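PDB 5UBE: RctB replication initiator protein from Vibrio cholerae, which initiates replication of the bacterium's second chromosome, probably by binding DNA at its origin, and resembles plasmid initiators in structure. Local coordinates for residues E25-W30 against H112-P117; K38-S43 against V91-Q96. All blocks are in the same frame, centred on the assembly; numbering follows the deposited sequence.

Contact 1: residues E25-W30 against H112-P117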
loop_
_atom_site.group_PDB
_atom_site.type_symbol
_atom_site.label_atom_id
_atom_site.label_comp_id
_atom_site.label_asym_id
_atom_site.label_seq_id
_atom_site.Cartn_x
_atom_site.Cartn_y
_atom_site.Cartn_z
ATOM N N GLU A 25 -7.382 -9.783 -0.613
ATOM C CA GLU A 25 -7.813 -10.401 -1.860
ATOM C C GLU A 25 -9.031 -9.716 -2.461
ATOM O O GLU A 25 -9.211 -9.756 -3.685
ATOM C CB GLU A 25 -8.088 -11.884 -1.632
ATOM C CG GLU A 25 -6.803 -12.661 -1.448
ATOM C CD GLU A 25 -7.053 -14.095 -1.037
ATOM O OE1 GLU A 25 -6.062 -14.800 -0.795
ATOM O OE2 GLU A 25 -8.238 -14.507 -0.967
ATOM N N ALA A 26 -9.889 -9.112 -1.627
ATOM C CA ALA A 26 -11.013 -8.335 -2.144
ATOM C C ALA A 26 -10.537 -7.166 -2.997
ATOM O O ALA A 26 -11.178 -6.828 -4.002
ATOM C CB ALA A 26 -11.886 -7.821 -0.992
ATOM N N ALA A 27 -9.411 -6.547 -2.618
ATOM C CA ALA A 27 -8.886 -5.410 -3.364
ATOM C C ALA A 27 -8.527 -5.784 -4.791
ATOM O O ALA A 27 -8.452 -4.903 -5.654
ATOM C CB ALA A 27 -7.662 -4.831 -2.647
ATOM N N ILE A 28 -8.320 -7.068 -5.069
ATOM C CA ILE A 28 -8.002 -7.480 -6.433
ATOM C C ILE A 28 -9.144 -7.111 -7.371
ATOM O O ILE A 28 -8.920 -6.652 -8.497
ATOM C CB ILE A 28 -7.686 -8.989 -6.470
ATOM C CG1 ILE A 28 -6.510 -9.306 -5.543
ATOM C CG2 ILE A 28 -7.383 -9.444 -7.889
ATOM C CD1 ILE A 28 -6.360 -10.805 -5.233
ATOM N N ASP A 29 -10.388 -7.275 -6.912
ATOM C CA ASP A 29 -11.524 -6.806 -7.709
ATOM C C ASP A 29 -11.697 -5.290 -7.628
ATOM O O ASP A 29 -12.050 -4.652 -8.625
ATOM C CB ASP A 29 -12.815 -7.489 -7.257
ATOM C CG ASP A 29 -12.761 -9.001 -7.393
ATOM O OD1 ASP A 29 -12.131 -9.510 -8.348
ATOM O OD2 ASP A 29 -13.360 -9.679 -6.537
ATOM N N TRP A 30 -11.482 -4.708 -6.441
ATOM C CA TRP A 30 -11.672 -3.271 -6.257
ATOM C C TRP A 30 -10.815 -2.470 -7.223
ATOM O O TRP A 30 -11.222 -1.392 -7.679
ATOM C CB TRP A 30 -11.321 -2.876 -4.822
ATOM C CG TRP A 30 -12.177 -3.500 -3.771
ATOM C CD1 TRP A 30 -13.315 -4.244 -3.963
ATOM C CD2 TRP A 30 -11.991 -3.408 -2.351
ATOM N NE1 TRP A 30 -13.827 -4.634 -2.751
ATOM C CE2 TRP A 30 -13.042 -4.129 -1.746
ATOM C CE3 TRP A 30 -11.034 -2.793 -1.534
ATOM C CZ2 TRP A 30 -13.160 -4.261 -0.358
ATOM C CZ3 TRP A 30 -11.161 -2.916 -0.152
ATOM C CH2 TRP A 30 -12.214 -3.648 0.420
ATOM N N HIS A 112 -1.474 1.299 5.192
ATOM C CA HIS A 112 -2.426 1.712 4.170
ATOM C C HIS A 112 -3.335 0.541 3.868
ATOM O O HIS A 112 -2.857 -0.549 3.535
ATOM C CB HIS A 112 -1.705 2.194 2.908
ATOM C CG HIS A 112 -0.798 3.344 3.172
ATOM N ND1 HIS A 112 -1.113 4.639 2.824
ATOM C CD2 HIS A 112 0.387 3.402 3.822
ATOM C CE1 HIS A 112 -0.142 5.444 3.218
ATOM N NE2 HIS A 112 0.779 4.720 3.827
ATOM N N ARG A 113 -4.638 0.773 3.983
ATOM C CA ARG A 113 -5.664 -0.246 3.810
ATOM C C ARG A 113 -6.561 0.171 2.658
ATOM O O ARG A 113 -7.030 1.308 2.618
ATOM C CB ARG A 113 -6.479 -0.417 5.097
ATOM C CG ARG A 113 -7.873 -1.008 4.908
ATOM C CD ARG A 113 -8.568 -1.080 6.252
ATOM N NE ARG A 113 -7.668 -1.639 7.258
ATOM C CZ ARG A 113 -7.869 -1.583 8.570
ATOM N NH1 ARG A 113 -8.949 -0.986 9.060
ATOM N NH2 ARG A 113 -6.984 -2.125 9.396
ATOM N N PHE A 114 -6.757 -0.730 1.703
ATOM C CA PHE A 114 -7.650 -0.438 0.597
ATOM C C PHE A 114 -9.039 -0.139 1.135
ATOM O O PHE A 114 -9.471 -0.716 2.136
ATOM C CB PHE A 114 -7.688 -1.615 -0.378
ATOM C CG PHE A 114 -6.458 -1.705 -1.277
ATOM C CD1 PHE A 114 -6.339 -0.885 -2.399
ATOM C CD2 PHE A 114 -5.434 -2.606 -0.998
ATOM C CE1 PHE A 114 -5.231 -0.974 -3.226
ATOM C CE2 PHE A 114 -4.300 -2.692 -1.825
ATOM C CZ PHE A 114 -4.204 -1.872 -2.940
ATOM N N ILE A 115 -9.719 0.808 0.495
ATOM C CA ILE A 115 -11.062 1.220 0.878
ATOM C C ILE A 115 -12.031 0.684 -0.164
ATOM O O ILE A 115 -11.789 0.803 -1.371
ATOM C CB ILE A 115 -11.173 2.755 1.008
ATOM C CG1 ILE A 115 -10.079 3.297 1.929
ATOM C CG2 ILE A 115 -12.533 3.141 1.577
ATOM C CD1 ILE A 115 -10.197 4.771 2.232
ATOM N N ASN A 116 -13.107 0.071 0.303
ATOM C CA ASN A 116 -14.107 -0.501 -0.586
ATOM C C ASN A 116 -14.662 0.578 -1.509
ATOM O O ASN A 116 -15.024 1.664 -1.035
ATOM C CB ASN A 116 -15.227 -1.128 0.252
ATOM C CG ASN A 116 -16.131 -2.031 -0.558
ATOM O OD1 ASN A 116 -16.622 -1.648 -1.622
ATOM N ND2 ASN A 116 -16.353 -3.241 -0.061
ATOM N N PRO A 117 -14.742 0.338 -2.818
ATOM C CA PRO A 117 -15.344 1.344 -3.706
ATOM C C PRO A 117 -16.762 1.739 -3.305
ATOM O O PRO A 117 -17.142 2.902 -3.492
ATOM C CB PRO A 117 -15.315 0.663 -5.081
ATOM C CG PRO A 117 -14.209 -0.367 -4.974
ATOM C CD PRO A 117 -14.291 -0.857 -3.551
#
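Ala27 and Trp30, one turn apart on helix 26-34, meet the end of strand 108-114 and the residues that follow it. From Ala27 to Trp30 and from Phe114 to Pro117 the two segments run in broadly the same direction: the CA atoms of Ala27 and Phe114 are 6.5 Å apart, and those of Trp30 and Pro117, three residues on in each segment, 6.4 Å. Ala27 thus faces the last strand residue, and Trp30 mainly the loop after it and the start of helix 117-120. The Ala27 methyl CB sits over one face of the Phe114 ring, 3.9 Å from its centroid and displaced toward CG and CD2. Trp30 provides most of the helix segment's share. Its CG is anti to the carbonyl carbon (chi1 -63°), and the indole beyond it lies between its own helix and the opposing segment. Ala26 O stands 3.3 Å above one face of the ring, toward the rim, while Pro117 CD and Asn116 CA occupy the opposite face. Pro117 CD makes a CH-pi contact with the five-membered ring, 3.5 Å from its centroid. Asn116 CA does the same over the six-membered ring, 3.6 Å away and almost on the normal. Beyond it, Asn116 ND2 approaches Trp30 CZ2 at 3.4 Å, with the amide plane turned 42° from the indole; the amide oxygen, OD1, accepts from Asn118 N and N-caps helix 117-120. At the far rim of the indole, CZ3 packs against Phe114 CB, and Phe114 O lies near the ring plane. Tyr34 OH, a turn further along helix 26-34, hydrogen-bonds Ile115 O. The Phe114 ring also meets Phe94 of strand 94-100, and helix 42-55 packs on it through Leu48 and Ile51, so the contact ties helix 26-34 to the end of strand 108-114 and the start of helix 117-120.

Contact 2: residues K38-S43 against V91-Q96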
loop_
_atom_site.group_PDB
_atom_site.type_symbol
_atom_site.label_atom_id
_atom_site.label_comp_id
_atom_site.label_asym_id
_atom_site.label_seq_id
_atom_site.Cartn_x
_atom_site.Cartn_y
_atom_site.Cartn_z
ATOM N N LYS A 38 -12.880 9.381 -10.793
ATOM C CA LYS A 38 -12.092 10.514 -11.255
ATOM C C LYS A 38 -10.749 10.545 -10.546
ATOM O O LYS A 38 -10.656 10.259 -9.349
ATOM C CB LYS A 38 -12.828 11.827 -11.004
ATOM C CG LYS A 38 -14.014 12.066 -11.908
ATOM C CD LYS A 38 -14.739 13.342 -11.489
ATOM C CE LYS A 38 -15.988 13.576 -12.323
ATOM N NZ LYS A 38 -16.835 14.654 -11.706
ATOM N N GLY A 39 -9.709 10.906 -11.294
ATOM C CA GLY A 39 -8.379 11.036 -10.750
ATOM C C GLY A 39 -7.625 9.737 -10.576
ATOM O O GLY A 39 -6.501 9.765 -10.061
ATOM N N VAL A 40 -8.191 8.597 -10.971
ATOM C CA VAL A 40 -7.467 7.326 -10.904
ATOM C C VAL A 40 -6.763 7.145 -12.246
ATOM O O VAL A 40 -7.381 6.802 -13.259
ATOM C CB VAL A 40 -8.379 6.146 -10.561
ATOM C CG1 VAL A 40 -7.573 4.838 -10.549
ATOM C CG2 VAL A 40 -9.039 6.348 -9.190
ATOM N N THR A 41 -5.455 7.373 -12.243
ATOM C CA THR A 41 -4.614 7.361 -13.431
ATOM C C THR A 41 -3.954 5.996 -13.628
ATOM O O THR A 41 -3.928 5.144 -12.735
ATOM C CB THR A 41 -3.526 8.429 -13.311
ATOM O OG1 THR A 41 -2.680 8.090 -12.205
ATOM C CG2 THR A 41 -4.123 9.808 -13.079
ATOM N N LYS A 42 -3.383 5.815 -14.825
ATOM C CA LYS A 42 -2.585 4.630 -15.108
ATOM C C LYS A 42 -1.440 4.486 -14.112
ATOM O O LYS A 42 -1.118 3.373 -13.678
ATOM C CB LYS A 42 -2.040 4.696 -16.537
ATOM C CG LYS A 42 -3.082 4.465 -17.623
ATOM C CD LYS A 42 -3.923 3.232 -17.323
ATOM C CE LYS A 42 -4.524 2.618 -18.587
ATOM N NZ LYS A 42 -3.532 1.806 -19.354
ATOM N N SER A 43 -0.822 5.607 -13.732
ATOM C CA SER A 43 0.308 5.577 -12.807
ATOM C C SER A 43 -0.110 5.135 -11.406
ATOM O O SER A 43 0.685 4.511 -10.693
ATOM C CB SER A 43 0.975 6.958 -12.765
ATOM O OG SER A 43 2.042 6.987 -11.838
ATOM N N VAL A 91 -7.197 10.699 -3.876
ATOM C CA VAL A 91 -8.444 10.267 -4.492
ATOM C C VAL A 91 -9.345 9.554 -3.474
ATOM O O VAL A 91 -10.574 9.555 -3.613
ATOM C CB VAL A 91 -8.136 9.380 -5.713
ATOM C CG1 VAL A 91 -9.296 8.400 -6.007
ATOM C CG2 VAL A 91 -7.865 10.234 -6.927
ATOM N N GLY A 92 -8.770 8.962 -2.435
ATOM C CA GLY A 92 -9.532 8.250 -1.435
ATOM C C GLY A 92 -9.402 6.741 -1.483
ATOM O O GLY A 92 -10.247 6.056 -0.904
ATOM N N LEU A 93 -8.356 6.208 -2.127
ATOM C CA LEU A 93 -8.206 4.765 -2.305
ATOM C C LEU A 93 -7.726 4.065 -1.041
ATOM O O LEU A 93 -8.017 2.879 -0.849
ATOM C CB LEU A 93 -7.228 4.468 -3.450
ATOM C CG LEU A 93 -7.598 5.077 -4.798
ATOM C CD1 LEU A 93 -6.769 4.456 -5.891
ATOM C CD2 LEU A 93 -9.075 4.883 -5.076
ATOM N N PHE A 94 -7.007 4.770 -0.174
ATOM C CA PHE A 94 -6.382 4.191 1.002
ATOM C C PHE A 94 -6.776 4.953 2.253
ATOM O O PHE A 94 -6.730 6.188 2.276
ATOM C CB PHE A 94 -4.848 4.238 0.921
ATOM C CG PHE A 94 -4.259 3.379 -0.133
ATOM C CD1 PHE A 94 -4.228 1.999 0.020
ATOM C CD2 PHE A 94 -3.680 3.955 -1.260
ATOM C CE1 PHE A 94 -3.653 1.195 -0.946
ATOM C CE2 PHE A 94 -3.106 3.162 -2.231
ATOM C CZ PHE A 94 -3.082 1.785 -2.073
ATOM N N LYS A 95 -7.098 4.207 3.306
ATOM C CA LYS A 95 -7.113 4.748 4.656
ATOM C C LYS A 95 -5.704 4.675 5.238
ATOM O O LYS A 95 -5.121 3.582 5.345
ATOM C CB LYS A 95 -8.088 3.976 5.532
ATOM C CG LYS A 95 -8.258 4.557 6.920
ATOM C CD LYS A 95 -9.330 3.801 7.686
ATOM C CE LYS A 95 -9.564 4.409 9.058
ATOM N NZ LYS A 95 -10.428 3.539 9.900
ATOM N N GLN A 96 -5.167 5.836 5.614
ATOM C CA GLN A 96 -3.861 5.911 6.263
ATOM C C GLN A 96 -4.015 5.652 7.756
ATOM O O GLN A 96 -4.739 6.375 8.449
ATOM C CB GLN A 96 -3.213 7.270 6.028
ATOM C CG GLN A 96 -2.953 7.591 4.575
ATOM C CD GLN A 96 -1.926 8.699 4.422
ATOM O OE1 GLN A 96 -2.282 9.847 4.164
ATOM N NE2 GLN A 96 -0.639 8.360 4.589
#
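Val91 meets the flat peptide groups on both sides of Gly39. Its CG2 methyl rests over one face of the Gly39-Val40 peptide, 3.4 Å from Gly39 O. The preceding peptide brings its oxygen, Lys38 O, to 3.7 Å from the same Val91 CG2. Gly39 has a positive phi of 80° and no side chain on the flank facing Val91, which allows this close approach to the backbone. The second branch of Val91 makes the side-chain contact: CG1, anti to the backbone N, touches Val40 CG2 at 3.8 Å, the two valines crossing at about a right angle. Leu93 adds a looser touch, its CD2 lying 4.4 Å from Val40 CG2. Both segments are at helix boundaries. Gly92, with phi 108°, is the C-prime residue of a Schellman motif that ends helix 78-91 through Leu93 N to Ala88 O and Gly92 N to Val89 O. Thr41 OG1 accepts from Ile44 N as the N-cap of helix 42-55. The apolar patch continues inward where Leu93 packs on Ile44 and Leu48, linking the start of helix 42-55 with the turn between helix 78-91 and strand 94-100.

How the contacts relate
The centres of the two contacts lie about 11 Å apart, and along the chain contact 2 is nested inside the loop closed by contact 1. The first segments come from helix 26-34 and from the loop that leads into helix 42-55; the second segments run into strand 94-100 and out of strand 108-114, antiparallel neighbours in the sheet. Backbone pairing connects them directly: Lys95 N to Arg113 O and Leu93 O to Ile115 N are both 3.0 Å, probable hydrogen bonds. Both contacts therefore sit at the open end of the hairpin formed by these strands. Helices packed beside such a hairpin are consistent with a winged-helix type of DNA-binding domain, as in plasmid initiators.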